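PDB 4JZA: uncharacterized protein from Legionella longbeachae NSW150, which probably acts as a phosphoinositide phosphatase, removing the 3-phosphate from phosphatidylinositol 3-phosphate, with a likely part in lipid metabolism during infection. Local coordinates for residues 341-353 against 393-405. Numbering follows the deposited sequence.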
ATOM      1  N   ARG A 341       4.501   1.898  -0.762  1.00 38.04           N
ATOM      2  CA  ARG A 341       3.051   2.203  -0.842  1.00 37.41           C
ATOM      3  C   ARG A 341       2.550   2.876   0.418  1.00 38.93           C
ATOM      4  O   ARG A 341       1.406   3.290   0.496  1.00 38.64           O
ATOM      5  CB  ARG A 341       2.247   0.936  -0.972  1.00 35.97           C
ATOM      6  CG  ARG A 341       2.430   0.167  -2.249  1.00 36.33           C
ATOM      7  CD  ARG A 341       1.803  -1.213  -2.037  1.00 37.46           C
ATOM      8  NE  ARG A 341       2.655  -2.130  -1.298  1.00 35.01           N
ATOM      9  CZ  ARG A 341       2.239  -3.223  -0.698  1.00 36.09           C
ATOM     10  NH1 ARG A 341       0.962  -3.580  -0.717  1.00 39.15           N
ATOM     11  NH2 ARG A 341       3.118  -3.965  -0.064  1.00 38.15           N
ATOM     12  N   HIS A 342       3.423   2.944   1.411  1.00 38.45           N
ATOM     13  CA  HIS A 342       3.042   3.229   2.747  1.00 35.21           C
ATOM     14  C   HIS A 342       3.346   4.688   3.012  1.00 33.64           C
ATOM     15  O   HIS A 342       4.322   5.020   3.674  1.00 29.36           O
ATOM     16  CB  HIS A 342       3.816   2.325   3.714  1.00 35.33           C
ATOM     17  CG  HIS A 342       3.300   2.401   5.109  1.00 37.59           C
ATOM     18  ND1 HIS A 342       3.439   1.408   6.015  1.00 37.71           N
ATOM     19  CD2 HIS A 342       2.650   3.380   5.752  1.00 38.40           C
ATOM     20  CE1 HIS A 342       2.839   1.746   7.142  1.00 40.93           C
ATOM     21  NE2 HIS A 342       2.393   2.958   7.019  1.00 39.63           N
ATOM     22  N   ARG A 343       2.453   5.560   2.559  1.00 35.43           N
ATOM     23  CA  ARG A 343       2.710   7.002   2.667  1.00 37.73           C
ATOM     24  C   ARG A 343       1.800   7.769   3.626  1.00 39.07           C
ATOM     25  O   ARG A 343       1.541   8.973   3.425  1.00 39.09           O
ATOM     26  CB  ARG A 343       2.688   7.571   1.248  1.00 38.61           C
ATOM     27  CG  ARG A 343       3.489   6.678   0.313  1.00 37.25           C
ATOM     28  CD  ARG A 343       4.962   6.769   0.675  1.00 39.29           C
ATOM     29  NE  ARG A 343       5.469   7.965   0.042  1.00 39.06           N
ATOM     30  CZ  ARG A 343       5.812   9.040   0.674  1.00 42.62           C
ATOM     31  NH1 ARG A 343       5.813   9.059   1.974  1.00 48.88           N
ATOM     32  NH2 ARG A 343       6.196  10.090   0.002  1.00 47.59           N
ATOM     33  N   THR A 344       1.322   7.058   4.661  1.00 40.27           N
ATOM     34  CA  THR A 344       0.440   7.604   5.673  1.00 39.45           C
ATOM     35  C   THR A 344       1.165   8.057   6.963  1.00 43.02           C
ATOM     36  O   THR A 344       0.555   8.689   7.832  1.00 41.75           O
ATOM     37  CB  THR A 344      -0.626   6.574   6.060  1.00 38.92           C
ATOM     38  OG1 THR A 344      -0.013   5.347   6.431  1.00 38.59           O
ATOM     39  CG2 THR A 344      -1.531   6.316   4.923  1.00 39.15           C
ATOM     40  N   LEU A 345       2.462   7.750   7.078  1.00 42.79           N
ATOM     41  CA  LEU A 345       3.246   8.160   8.230  1.00 39.80           C
ATOM     42  C   LEU A 345       4.337   9.108   7.734  1.00 41.77           C
ATOM     43  O   LEU A 345       4.865   8.967   6.628  1.00 37.48           O
ATOM     44  CB  LEU A 345       3.861   6.944   8.892  1.00 39.80           C
ATOM     45  CG  LEU A 345       2.901   5.820   9.325  1.00 40.43           C
ATOM     46  CD1 LEU A 345       3.705   4.610   9.799  1.00 41.59           C
ATOM     47  CD2 LEU A 345       2.013   6.270  10.462  1.00 38.09           C
ATOM     48  N   PRO A 346       4.682  10.106   8.549  1.00 45.01           N
ATOM     49  CA  PRO A 346       5.526  11.188   8.074  1.00 44.11           C
ATOM     50  C   PRO A 346       7.013  10.898   8.179  1.00 41.95           C
ATOM     51  O   PRO A 346       7.740  11.611   8.822  1.00 42.60           O
ATOM     52  CB  PRO A 346       5.113  12.352   8.978  1.00 45.20           C
ATOM     53  CG  PRO A 346       4.729  11.710  10.252  1.00 44.97           C
ATOM     54  CD  PRO A 346       4.179  10.355   9.913  1.00 44.31           C
ATOM     55  N   LEU A 347       7.436   9.847   7.526  1.00 41.72           N
ATOM     56  CA  LEU A 347       8.845   9.548   7.360  1.00 41.33           C
ATOM     57  C   LEU A 347       9.033   8.816   6.057  1.00 38.62           C
ATOM     58  O   LEU A 347       8.132   8.204   5.555  1.00 44.91           O
ATOM     59  CB  LEU A 347       9.370   8.710   8.515  1.00 43.95           C
ATOM     60  CG  LEU A 347       8.950   7.249   8.648  1.00 44.05           C
ATOM     61  CD1 LEU A 347       9.758   6.607   9.762  1.00 44.10           C
ATOM     62  CD2 LEU A 347       7.471   7.166   8.944  1.00 44.36           C
ATOM     63  N   PRO A 348      10.197   8.896   5.481  1.00 41.34           N
ATOM     64  CA  PRO A 348      10.399   8.470   4.077  1.00 41.39           C
ATOM     65  C   PRO A 348      10.339   6.997   3.799  1.00 39.94           C
ATOM     66  O   PRO A 348      10.818   6.155   4.595  1.00 37.64           O
ATOM     67  CB  PRO A 348      11.834   8.893   3.770  1.00 39.75           C
ATOM     68  CG  PRO A 348      12.236   9.790   4.877  1.00 41.13           C
ATOM     69  CD  PRO A 348      11.420   9.466   6.066  1.00 42.71           C
ATOM     70  N   ALA A 349       9.822   6.707   2.619  1.00 38.17           N
ATOM     71  CA  ALA A 349       9.583   5.343   2.239  1.00 38.87           C
ATOM     72  C   ALA A 349      10.593   4.958   1.251  1.00 38.38           C
ATOM     73  O   ALA A 349      11.096   5.804   0.503  1.00 37.86           O
ATOM     74  CB  ALA A 349       8.206   5.172   1.640  1.00 40.84           C
ATOM     75  N   ASN A 350      10.879   3.661   1.242  1.00 38.26           N
ATOM     76  CA  ASN A 350      11.794   3.072   0.294  1.00 38.18           C
ATOM     77  C   ASN A 350      13.090   3.847   0.281  1.00 39.23           C
ATOM     78  O   ASN A 350      13.641   4.095  -0.790  1.00 43.09           O
ATOM     79  CB  ASN A 350      11.147   3.026  -1.103  1.00 38.01           C
ATOM     80  CG  ASN A 350      11.858   2.076  -2.062  1.00 38.45           C
ATOM     81  OD1 ASN A 350      12.681   1.213  -1.675  1.00 40.12           O
ATOM     82  ND2 ASN A 350      11.544   2.222  -3.330  1.00 37.41           N
ATOM     83  N   TYR A 351      13.578   4.207   1.478  1.00 37.67           N
ATOM     84  CA  TYR A 351      14.717   5.087   1.641  1.00 38.29           C
ATOM     85  C   TYR A 351      16.000   4.293   1.696  1.00 38.04           C
ATOM     86  O   TYR A 351      16.141   3.398   2.508  1.00 37.04           O
ATOM     87  CB  TYR A 351      14.554   5.906   2.904  1.00 41.67           C
ATOM     88  CG  TYR A 351      15.680   6.904   3.236  1.00 48.27           C
ATOM     89  CD1 TYR A 351      16.155   7.823   2.280  1.00 46.71           C
ATOM     90  CD2 TYR A 351      16.216   6.974   4.529  1.00 48.96           C
ATOM     91  CE1 TYR A 351      17.126   8.765   2.594  1.00 44.81           C
ATOM     92  CE2 TYR A 351      17.186   7.916   4.851  1.00 49.40           C
ATOM     93  CZ  TYR A 351      17.649   8.810   3.890  1.00 48.75           C
ATOM     94  OH  TYR A 351      18.661   9.716   4.230  1.00 43.59           O
ATOM     95  N   ALA A 352      16.952   4.637   0.838  1.00 38.06           N
ATOM     96  CA  ALA A 352      18.143   3.802   0.693  1.00 38.43           C
ATOM     97  C   ALA A 352      19.215   4.600   0.054  1.00 40.95           C
ATOM     98  O   ALA A 352      18.931   5.674  -0.531  1.00 41.28           O
ATOM     99  CB  ALA A 352      17.848   2.579  -0.152  1.00 36.47           C
ATOM    100  N   ALA A 353      20.438   4.068   0.142  1.00 40.60           N
ATOM    101  CA  ALA A 353      21.557   4.656  -0.551  1.00 40.46           C
ATOM    102  C   ALA A 353      22.125   3.673  -1.542  1.00 42.12           C
ATOM    103  O   ALA A 353      22.493   2.565  -1.164  1.00 44.34           O
ATOM    104  CB  ALA A 353      22.627   5.060   0.434  1.00 43.43           C
ATOM    105  N   ARG A 393       3.795  18.480   7.230  1.00 41.66           N
ATOM    106  CA  ARG A 393       4.636  17.801   8.199  1.00 42.87           C
ATOM    107  C   ARG A 393       5.310  16.651   7.455  1.00 45.98           C
ATOM    108  O   ARG A 393       6.484  16.421   7.665  1.00 48.57           O
ATOM    109  CB  ARG A 393       3.823  17.306   9.399  1.00 42.27           C
ATOM    110  CG  ARG A 393       4.478  16.247  10.260  1.00 42.36           C
ATOM    111  CD  ARG A 393       5.690  16.771  10.957  1.00 42.66           C
ATOM    112  NE  ARG A 393       6.402  15.657  11.573  1.00 42.64           N
ATOM    113  CZ  ARG A 393       6.062  15.089  12.714  1.00 44.71           C
ATOM    114  NH1 ARG A 393       5.023  15.542  13.403  1.00 49.53           N
ATOM    115  NH2 ARG A 393       6.790  14.093  13.196  1.00 45.60           N
ATOM    116  N   HIS A 394       4.569  15.950   6.582  1.00 46.90           N
ATOM    117  CA  HIS A 394       5.140  14.923   5.697  1.00 46.15           C
ATOM    118  C   HIS A 394       6.254  15.443   4.763  1.00 46.09           C
ATOM    119  O   HIS A 394       7.371  14.896   4.741  1.00 44.59           O
ATOM    120  CB  HIS A 394       4.035  14.253   4.872  1.00 44.31           C
ATOM    121  CG  HIS A 394       3.208  13.294   5.651  1.00 43.99           C
ATOM    122  ND1 HIS A 394       3.314  11.933   5.492  1.00 45.50           N
ATOM    123  CD2 HIS A 394       2.281  13.488   6.617  1.00 44.42           C
ATOM    124  CE1 HIS A 394       2.467  11.330   6.310  1.00 47.31           C
ATOM    125  NE2 HIS A 394       1.834  12.249   7.011  1.00 44.87           N
ATOM    126  N   SER A 395       5.958  16.476   3.981  1.00 44.54           N
ATOM    127  CA  SER A 395       6.955  16.966   3.058  1.00 45.50           C
ATOM    128  C   SER A 395       8.154  17.556   3.785  1.00 47.56           C
ATOM    129  O   SER A 395       9.303  17.256   3.458  1.00 48.08           O
ATOM    130  CB  SER A 395       6.341  17.930   2.047  1.00 48.69           C
ATOM    131  OG  SER A 395       5.867  19.100   2.670  1.00 54.44           O
ATOM    132  N   ASP A 396       7.918  18.337   4.827  1.00 49.19           N
ATOM    133  CA  ASP A 396       9.051  18.940   5.567  1.00 50.32           C
ATOM    134  C   ASP A 396       9.916  17.862   6.190  1.00 48.20           C
ATOM    135  O   ASP A 396      11.138  17.831   6.020  1.00 49.86           O
ATOM    136  CB  ASP A 396       8.597  19.858   6.735  1.00 54.01           C
ATOM    137  CG  ASP A 396       7.921  21.180   6.297  1.00 53.84           C
ATOM    138  OD1 ASP A 396       8.207  21.740   5.209  1.00 54.79           O
ATOM    139  OD2 ASP A 396       7.095  21.661   7.109  1.00 55.50           O
ATOM    140  N   SER A 397       9.268  17.012   6.972  1.00 44.98           N
ATOM    141  CA  SER A 397       9.967  16.016   7.731  1.00 44.50           C
ATOM    142  C   SER A 397      10.713  15.108   6.803  1.00 44.63           C
ATOM    143  O   SER A 397      11.835  14.715   7.113  1.00 50.46           O
ATOM    144  CB  SER A 397       9.026  15.210   8.653  1.00 45.71           C
ATOM    145  OG  SER A 397       8.711  15.892   9.888  1.00 46.16           O
ATOM    146  N   ASN A 398      10.114  14.794   5.657  1.00 45.16           N
ATOM    147  CA  ASN A 398      10.758  13.896   4.661  1.00 44.89           C
ATOM    148  C   ASN A 398      11.904  14.586   3.912  1.00 43.33           C
ATOM    149  O   ASN A 398      12.986  14.020   3.710  1.00 41.46           O
ATOM    150  CB  ASN A 398       9.732  13.327   3.653  1.00 45.03           C
ATOM    151  CG  ASN A 398       8.878  12.226   4.243  1.00 44.95           C
ATOM    152  OD1 ASN A 398       9.234  11.606   5.248  1.00 48.54           O
ATOM    153  ND2 ASN A 398       7.732  11.992   3.637  1.00 44.01           N
ATOM    154  N   LEU A 399      11.683  15.828   3.526  1.00 43.48           N
ATOM    155  CA  LEU A 399      12.773  16.586   2.937  1.00 44.06           C
ATOM    156  C   LEU A 399      13.991  16.651   3.886  1.00 43.65           C
ATOM    157  O   LEU A 399      15.095  16.405   3.452  1.00 43.79           O
ATOM    158  CB  LEU A 399      12.305  17.981   2.569  1.00 43.72           C
ATOM    159  CG  LEU A 399      13.359  18.906   2.000  1.00 42.76           C
ATOM    160  CD1 LEU A 399      14.003  18.266   0.751  1.00 41.50           C
ATOM    161  CD2 LEU A 399      12.678  20.251   1.687  1.00 42.30           C
ATOM    162  N   ALA A 400      13.782  16.970   5.168  1.00 43.34           N
ATOM    163  CA  ALA A 400      14.881  17.012   6.150  1.00 42.44           C
ATOM    164  C   ALA A 400      15.563  15.668   6.257  1.00 43.46           C
ATOM    165  O   ALA A 400      16.770  15.594   6.396  1.00 44.89           O
ATOM    166  CB  ALA A 400      14.384  17.443   7.531  1.00 40.21           C
ATOM    167  N   LYS A 401      14.811  14.580   6.212  1.00 45.37           N
ATOM    168  CA  LYS A 401      15.443  13.310   6.494  1.00 44.31           C
ATOM    169  C   LYS A 401      16.331  12.896   5.306  1.00 45.25           C
ATOM    170  O   LYS A 401      17.383  12.282   5.444  1.00 44.26           O
ATOM    171  CB  LYS A 401      14.384  12.296   6.761  1.00 40.69           C
ATOM    172  CG  LYS A 401      14.959  10.975   7.145  1.00 41.41           C
ATOM    173  CD  LYS A 401      15.862  11.083   8.345  1.00 41.38           C
ATOM    174  CE  LYS A 401      16.175   9.684   8.831  1.00 42.90           C
ATOM    175  NZ  LYS A 401      17.095   9.696  10.015  1.00 43.82           N
ATOM    176  N   VAL A 402      15.899  13.319   4.147  1.00 44.69           N
ATOM    177  CA  VAL A 402      16.467  12.913   2.879  1.00 48.84           C
ATOM    178  C   VAL A 402      17.725  13.781   2.553  1.00 50.97           C
ATOM    179  O   VAL A 402      18.622  13.396   1.771  1.00 47.76           O
ATOM    180  CB  VAL A 402      15.273  12.911   1.839  1.00 49.21           C
ATOM    181  CG1 VAL A 402      15.540  13.651   0.561  1.00 46.91           C
ATOM    182  CG2 VAL A 402      14.754  11.496   1.610  1.00 51.09           C
HETATM  183  N   MSE A 403      17.816  14.934   3.206  1.00 51.17           N
HETATM  184  CA  MSE A 403      18.998  15.770   3.132  1.00 49.85           C
HETATM  185  C   MSE A 403      19.954  15.467   4.267  1.00 50.33           C
HETATM  186  O   MSE A 403      20.995  16.120   4.396  1.00 54.76           O
HETATM  187  CB  MSE A 403      18.542  17.215   3.197  1.00 50.31           C
HETATM  188  CG  MSE A 403      17.661  17.572   2.012  1.00 53.37           C
HETATM  189 SE   MSE A 403      18.762  17.690   0.389  0.95 63.47          SE
HETATM  190  CE  MSE A 403      17.627  16.801  -0.928  1.00 57.43           C
ATOM    191  N   GLU A 404      19.670  14.462   5.086  1.00 48.11           N
ATOM    192  CA  GLU A 404      20.474  14.282   6.290  1.00 47.67           C
ATOM    193  C   GLU A 404      21.971  14.104   5.980  1.00 47.65           C
ATOM    194  O   GLU A 404      22.761  14.516   6.769  1.00 53.34           O
ATOM    195  CB  GLU A 404      19.925  13.171   7.225  1.00 47.72           C
ATOM    196  CG  GLU A 404      20.204  11.718   6.800  1.00 49.29           C
ATOM    197  CD  GLU A 404      19.439  10.663   7.626  1.00 50.94           C
ATOM    198  OE1 GLU A 404      19.295  10.859   8.855  1.00 47.56           O
ATOM    199  OE2 GLU A 404      19.004   9.613   7.068  1.00 49.18           O
ATOM    200  N   TYR A 405      22.367  13.516   4.844  1.00 50.68           N
ATOM    201  CA  TYR A 405      23.798  13.227   4.580  1.00 46.81           C
ATOM    202  C   TYR A 405      24.455  14.277   3.729  1.00 47.27           C
ATOM    203  O   TYR A 405      25.660  14.222   3.453  1.00 50.01           O
ATOM    204  CB  TYR A 405      23.998  11.860   3.977  1.00 46.28           C
ATOM    205  CG  TYR A 405      23.878  10.766   4.984  1.00 50.81           C
ATOM    206  CD1 TYR A 405      24.926  10.461   5.853  1.00 51.96           C
ATOM    207  CD2 TYR A 405      22.693  10.005   5.084  1.00 57.02           C
ATOM    208  CE1 TYR A 405      24.815   9.430   6.800  1.00 54.63           C
ATOM    209  CE2 TYR A 405      22.567   8.967   6.023  1.00 56.73           C
ATOM    210  CZ  TYR A 405      23.638   8.688   6.874  1.00 58.02           C
ATOM    211  OH  TYR A 405      23.515   7.693   7.789  1.00 56.19           O
TER
HETATM  212  O   HOH W   1       5.185  10.570   4.085  1.00 36.27           O
HETATM  213  O   HOH W   2      -0.215  11.130   8.704  1.00 39.27           O
HETATM  214  O   HOH W   3      20.566  11.895   3.052  1.00 56.42           O
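The hydroxyl of Tyr-351 takes part in two hydrogen bonds: OH donates to Glu-404 OE2 at 2.9 Å, and a water that also donates to Val-402 O and accepts from Tyr-405 N gives it the second. The carboxylate oxygen is met on its anti side, 17° out of plane, while Glu-404 OE1 takes the salt bridge from Lys-401 NZ (2.7 Å). With CG anti to the backbone N (chi1 -180°), Tyr-351 extends to the helix, and its CE1 rests 3.7 Å from Val-402 CG2. Farther back along the helix, Pro-348 CG lies 3.7 Å from Lys-401 CG.

Pro-346, centre of an inverse gamma turn, covers one face of His-394: its CB stands 3.7 Å from the ring centroid and 4° off the normal, a CH-pi contact. Two waters in the ring plane, one at each ring nitrogen, help to hold its rotation. One water oxygen, 2.7 Å from His-394 ND1, donates to Leu-345 O, accepts from Asn-398 ND2, whose strongest polar partner is Ile-378, and takes a weak bond from Arg-343 NH1; the other bridges NE2 to Thr-344 O. Pro-346 CG lies over a face of the Arg-393 guanidinium, which forms a salt bridge with Glu-177.

The loop entering strand 352-359 of the mixed sheet is thus laid along helix 388-402. Val-402 touches Tyr-547 on strand 545-549, which runs into a CX5R sequence, consistent with the phosphate-binding loop of cysteine-dependent phosphatases.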